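Local coordinates for protein putative NADPH:quinone oxidoreductase (Ralstonia eutropha, PDB 3IUP) that binds NADPH and probably catalyses the NADPH-dependent reduction of quinones or related substrates, at residues L161-T166 against I243-T248. Residues are numbered along the deposited sequence; the frame is centred on the assembly and turned at random.
Sequences LGMVET and IAFDAT. With NDP (NADPH dihydro-nicotinamide-adenine-dinucleotide phosphate), chain C.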
ATOM      1  N   LEU A 161      -0.505 -20.387  -6.984  1.00 16.64           N
ATOM      2  CA  LEU A 161      -1.366 -20.123  -8.126  1.00 15.88           C
ATOM      3  C   LEU A 161      -2.058 -18.771  -7.997  1.00 16.08           C
ATOM      4  O   LEU A 161      -2.247 -18.059  -9.003  1.00 17.28           O
ATOM      5  CB  LEU A 161      -2.401 -21.245  -8.278  1.00 15.31           C
ATOM      6  CG  LEU A 161      -1.795 -22.560  -8.747  1.00 16.92           C
ATOM      7  CD1 LEU A 161      -2.824 -23.663  -8.528  1.00 17.87           C
ATOM      8  CD2 LEU A 161      -1.340 -22.478 -10.220  1.00 17.15           C
ATOM      9  N   GLY A 162      -2.454 -18.398  -6.803  1.00 14.98           N
ATOM     10  CA  GLY A 162      -3.094 -17.127  -6.598  1.00 16.76           C
ATOM     11  C   GLY A 162      -2.239 -15.913  -6.860  1.00 16.36           C
ATOM     12  O   GLY A 162      -2.744 -14.863  -7.241  1.00 15.73           O
HETATM   13  N   MSE A 163      -0.939 -16.052  -6.652  1.00 16.93           N
HETATM   14  CA  MSE A 163       0.006 -14.969  -7.039  1.00 16.18           C
HETATM   15  C   MSE A 163      -0.038 -14.750  -8.537  1.00 15.80           C
HETATM   16  O   MSE A 163      -0.099 -13.619  -8.985  1.00 14.54           O
HETATM   17  CB  MSE A 163       1.430 -15.328  -6.594  1.00 16.88           C
HETATM   18  CG  MSE A 163       1.514 -15.357  -5.164  1.00 16.72           C
HETATM   19 SE   MSE A 163       3.370 -15.897  -4.698  0.75 16.15          SE
HETATM   20  CE  MSE A 163       3.162 -15.656  -2.912  1.00 16.45           C
ATOM     21  N   VAL A 164       0.020 -15.829  -9.306  1.00 16.08           N
ATOM     22  CA  VAL A 164      -0.076 -15.732 -10.752  1.00 16.47           C
ATOM     23  C   VAL A 164      -1.451 -15.202 -11.207  1.00 16.38           C
ATOM     24  O   VAL A 164      -1.544 -14.301 -12.062  1.00 15.84           O
ATOM     25  CB  VAL A 164       0.277 -17.039 -11.435  1.00 17.11           C
ATOM     26  CG1 VAL A 164       0.044 -16.927 -12.948  1.00 19.36           C
ATOM     27  CG2 VAL A 164       1.739 -17.401 -11.095  1.00 18.69           C
ATOM     28  N   GLU A 165      -2.489 -15.694 -10.556  1.00 16.62           N
ATOM     29  CA  GLU A 165      -3.851 -15.187 -10.813  1.00 16.49           C
ATOM     30  C   GLU A 165      -4.001 -13.679 -10.539  1.00 16.42           C
ATOM     31  O   GLU A 165      -4.532 -12.952 -11.364  1.00 16.03           O
ATOM     32  CB  GLU A 165      -4.867 -15.991 -10.017  1.00 17.20           C
ATOM     33  CG  GLU A 165      -6.334 -15.742 -10.479  1.00 16.68           C
ATOM     34  CD  GLU A 165      -6.740 -16.689 -11.616  1.00 20.18           C
ATOM     35  OE1 GLU A 165      -5.894 -17.418 -12.157  1.00 22.95           O
ATOM     36  OE2 GLU A 165      -7.934 -16.684 -11.966  1.00 22.41           O
ATOM     37  N   THR A 166      -3.532 -13.222  -9.389  1.00 15.93           N
ATOM     38  CA  THR A 166      -3.510 -11.837  -9.038  1.00 15.97           C
ATOM     39  C   THR A 166      -2.701 -10.988 -10.005  1.00 15.54           C
ATOM     40  O   THR A 166      -3.160  -9.953 -10.384  1.00 14.62           O
ATOM     41  CB  THR A 166      -2.942 -11.619  -7.603  1.00 16.55           C
ATOM     42  OG1 THR A 166      -3.738 -12.337  -6.641  1.00 16.34           O
ATOM     43  CG2 THR A 166      -2.973 -10.170  -7.210  1.00 16.50           C
ATOM     44  N   ILE A 243       4.622  -6.527 -10.242  1.00 13.51           N
ATOM     45  CA  ILE A 243       3.980  -6.981  -9.004  1.00 13.14           C
ATOM     46  C   ILE A 243       4.906  -7.904  -8.241  1.00 12.90           C
ATOM     47  O   ILE A 243       5.621  -8.722  -8.849  1.00 14.23           O
ATOM     48  CB  ILE A 243       2.599  -7.666  -9.303  1.00 12.59           C
ATOM     49  CG1 ILE A 243       1.843  -7.996  -8.010  1.00 13.98           C
ATOM     50  CG2 ILE A 243       2.701  -8.926 -10.193  1.00 12.89           C
ATOM     51  CD1 ILE A 243       0.347  -8.417  -8.267  1.00 13.94           C
ATOM     52  N   ALA A 244       4.948  -7.732  -6.928  1.00 12.68           N
ATOM     53  CA  ALA A 244       5.767  -8.548  -6.059  1.00 11.54           C
ATOM     54  C   ALA A 244       4.925  -9.106  -4.952  1.00 12.53           C
ATOM     55  O   ALA A 244       4.055  -8.390  -4.391  1.00 14.02           O
ATOM     56  CB  ALA A 244       6.951  -7.704  -5.419  1.00 12.57           C
ATOM     57  N   PHE A 245       5.277 -10.320  -4.543  1.00 13.09           N
ATOM     58  CA  PHE A 245       4.770 -10.903  -3.317  1.00 12.92           C
ATOM     59  C   PHE A 245       5.903 -11.083  -2.343  1.00 13.82           C
ATOM     60  O   PHE A 245       6.864 -11.836  -2.628  1.00 13.99           O
ATOM     61  CB  PHE A 245       4.086 -12.212  -3.609  1.00 12.75           C
ATOM     62  CG  PHE A 245       2.821 -12.041  -4.375  1.00 16.64           C
ATOM     63  CD1 PHE A 245       2.849 -11.914  -5.723  1.00 16.76           C
ATOM     64  CD2 PHE A 245       1.598 -11.971  -3.689  1.00 20.12           C
ATOM     65  CE1 PHE A 245       1.635 -11.700  -6.431  1.00 21.78           C
ATOM     66  CE2 PHE A 245       0.446 -11.758  -4.355  1.00 20.47           C
ATOM     67  CZ  PHE A 245       0.452 -11.628  -5.703  1.00 17.10           C
ATOM     68  N   ASP A 246       5.816 -10.352  -1.241  1.00 13.66           N
ATOM     69  CA  ASP A 246       6.843 -10.329  -0.222  1.00 15.67           C
ATOM     70  C   ASP A 246       6.412 -11.094   1.040  1.00 15.69           C
ATOM     71  O   ASP A 246       5.463 -10.714   1.717  1.00 16.76           O
ATOM     72  CB  ASP A 246       7.192  -8.922   0.113  1.00 16.15           C
ATOM     73  CG  ASP A 246       8.190  -8.822   1.266  1.00 19.10           C
ATOM     74  OD1 ASP A 246       9.148  -9.634   1.309  1.00 18.98           O
ATOM     75  OD2 ASP A 246       8.013  -7.924   2.089  1.00 19.07           O
ATOM     76  N   ALA A 247       7.167 -12.130   1.375  1.00 15.85           N
ATOM     77  CA  ALA A 247       6.887 -12.946   2.542  1.00 16.23           C
ATOM     78  C   ALA A 247       7.494 -12.358   3.790  1.00 16.57           C
ATOM     79  O   ALA A 247       7.142 -12.777   4.905  1.00 16.86           O
ATOM     80  CB  ALA A 247       7.436 -14.385   2.332  1.00 17.91           C
ATOM     81  N   THR A 248       8.406 -11.391   3.623  1.00 15.83           N
ATOM     82  CA  THR A 248       9.132 -10.853   4.760  1.00 17.59           C
ATOM     83  C   THR A 248       8.320  -9.842   5.551  1.00 17.61           C
ATOM     84  O   THR A 248       8.186  -9.950   6.781  1.00 17.49           O
ATOM     85  CB  THR A 248      10.511 -10.333   4.364  1.00 17.60           C
ATOM     86  OG1 THR A 248      10.423  -9.166   3.541  1.00 18.89           O
ATOM     87  CG2 THR A 248      11.285 -11.476   3.641  1.00 17.56           C
TER
HETATM   88  PA  NDP C 401       8.897 -22.419   4.487  0.80 19.46           P
HETATM   89  O1A NDP C 401       8.968 -23.530   3.562  0.80 17.83           O
HETATM   90  O2A NDP C 401       8.962 -22.683   5.941  0.80 20.74           O
HETATM   91  O5B NDP C 401      10.160 -21.440   4.053  0.80 17.61           O
HETATM   92  C5B NDP C 401      10.273 -20.197   4.754  0.80 18.49           C
HETATM   93  C4B NDP C 401      11.337 -19.375   4.093  0.80 16.98           C
HETATM   94  O4B NDP C 401      11.369 -18.168   4.798  0.80 20.34           O
HETATM   95  C3B NDP C 401      12.732 -20.018   4.164  0.80 18.15           C
HETATM   96  O3B NDP C 401      13.440 -20.023   2.942  0.80 18.71           O
HETATM   97  C2B NDP C 401      13.491 -19.107   5.153  0.80 18.25           C
HETATM   98  O2B NDP C 401      14.876 -18.939   4.851  0.80 17.45           O
HETATM   99  C1B NDP C 401      12.741 -17.795   4.971  0.80 18.81           C
HETATM  100  N9A NDP C 401      12.807 -16.916   6.146  0.80 18.89           N
HETATM  101  C8A NDP C 401      12.503 -17.294   7.438  0.80 20.10           C
HETATM  102  N7A NDP C 401      12.592 -16.214   8.234  0.80 16.64           N
HETATM  103  C5A NDP C 401      12.941 -15.122   7.462  0.80 21.48           C
HETATM  104  C6A NDP C 401      13.182 -13.759   7.730  0.80 21.56           C
HETATM  105  N6A NDP C 401      13.181 -13.235   8.968  0.80 20.30           N
HETATM  106  N1A NDP C 401      13.514 -12.920   6.687  0.80 19.83           N
HETATM  107  C2A NDP C 401      13.646 -13.383   5.415  0.80 19.86           C
HETATM  108  N3A NDP C 401      13.407 -14.713   5.156  0.80 22.52           N
HETATM  109  C4A NDP C 401      13.065 -15.565   6.152  0.80 21.16           C
HETATM  110  O3  NDP C 401       7.595 -21.475   4.320  0.80 20.99           O
HETATM  111  PN  NDP C 401       6.342 -21.763   3.434  0.80 20.11           P
HETATM  112  O1N NDP C 401       6.648 -22.048   2.054  0.80 16.98           O
HETATM  113  O2N NDP C 401       5.393 -22.715   4.103  0.80 16.24           O
HETATM  114  O5D NDP C 401       5.636 -20.295   3.491  0.80 19.48           O
HETATM  115  C5D NDP C 401       6.223 -19.208   2.759  0.80 20.79           C
HETATM  116  C4D NDP C 401       5.562 -17.898   3.172  0.80 21.31           C
HETATM  117  O4D NDP C 401       4.274 -17.859   2.523  0.80 21.51           O
HETATM  118  C3D NDP C 401       5.333 -17.698   4.684  0.80 21.77           C
HETATM  119  O3D NDP C 401       5.552 -16.355   5.066  0.80 19.22           O
HETATM  120  C2D NDP C 401       3.852 -18.018   4.813  0.80 22.47           C
HETATM  121  O2D NDP C 401       3.202 -17.469   5.949  0.80 25.64           O
HETATM  122  C1D NDP C 401       3.351 -17.396   3.507  0.80 21.89           C
HETATM  123  N1N NDP C 401       1.976 -17.807   3.144  0.80 19.96           N
HETATM  124  C2N NDP C 401       1.031 -16.837   3.190  0.80 20.71           C
HETATM  125  C3N NDP C 401      -0.280 -17.103   2.893  0.80 19.78           C
HETATM  126  C7N NDP C 401      -1.295 -15.979   2.817  0.80 20.14           C
HETATM  127  O7N NDP C 401      -2.621 -16.361   2.632  0.80 19.94           O
HETATM  128  N7N NDP C 401      -0.999 -14.679   2.943  0.80 17.59           N
HETATM  129  C4N NDP C 401      -0.634 -18.386   2.247  0.80 17.42           C
HETATM  130  C5N NDP C 401       0.490 -19.392   2.222  0.80 21.10           C
HETATM  131  C6N NDP C 401       1.762 -19.054   2.667  0.80 21.29           C
HETATM  132  P2B NDP C 401      16.027 -19.117   6.011  0.80 20.66           P
HETATM  133  O1X NDP C 401      16.551 -20.555   5.891  0.80 20.30           O
HETATM  134  O2X NDP C 401      15.495 -18.849   7.415  0.80 20.42           O
HETATM  135  O3X NDP C 401      17.093 -18.080   5.622  0.80 19.10           O
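The ring of F245 has selenomethionine M163 over one face and T166 at its edge. CG of M163 sits almost on the normal of the F245 ring, 3.5 Å from the centroid, a CH-pi contact. The extended M163 chain and F245 slide past each other in opposite directions. SE of M163 meets the F245 ring obliquely, 4.4 Å from its centroid, as a Met-aromatic contact. CE of M163 touches CB of F245 at 3.6 Å. In the plane of the ring, CB of T166 lies 3.9 Å from CZ of F245. A chi1 of -59° puts OG1 of T166 beside the backbone N and CG2 anti to it; CG2 meets CD1 of I243, and the two side chains cross at about a right angle. OG1 of T166 donates a hydrogen bond to O of G162 at 2.8 Å. That oxygen also accepts one from T166 N, from the opposite face of its plane. NE1 of W309 is hydrogen-bonded to the same hydroxyl, and its ring packs edge-to-face with F245. Further along, OD1 of D246 accepts hydrogen bonds from N and OG1 of T248; the one from N closes an Asx turn. CG2 of T248 touches C2A of the NADPH adenine at 3.5 Å. The contact is buried. Residues 161-166, on helix 155-169, run roughly antiparallel to strand residues 243-246. Strand 243-249 lies between strands 175-177 and 281-285 in the parallel Rossmann-type sheet, while helix 183-195 flanks M163 through L184 and L188.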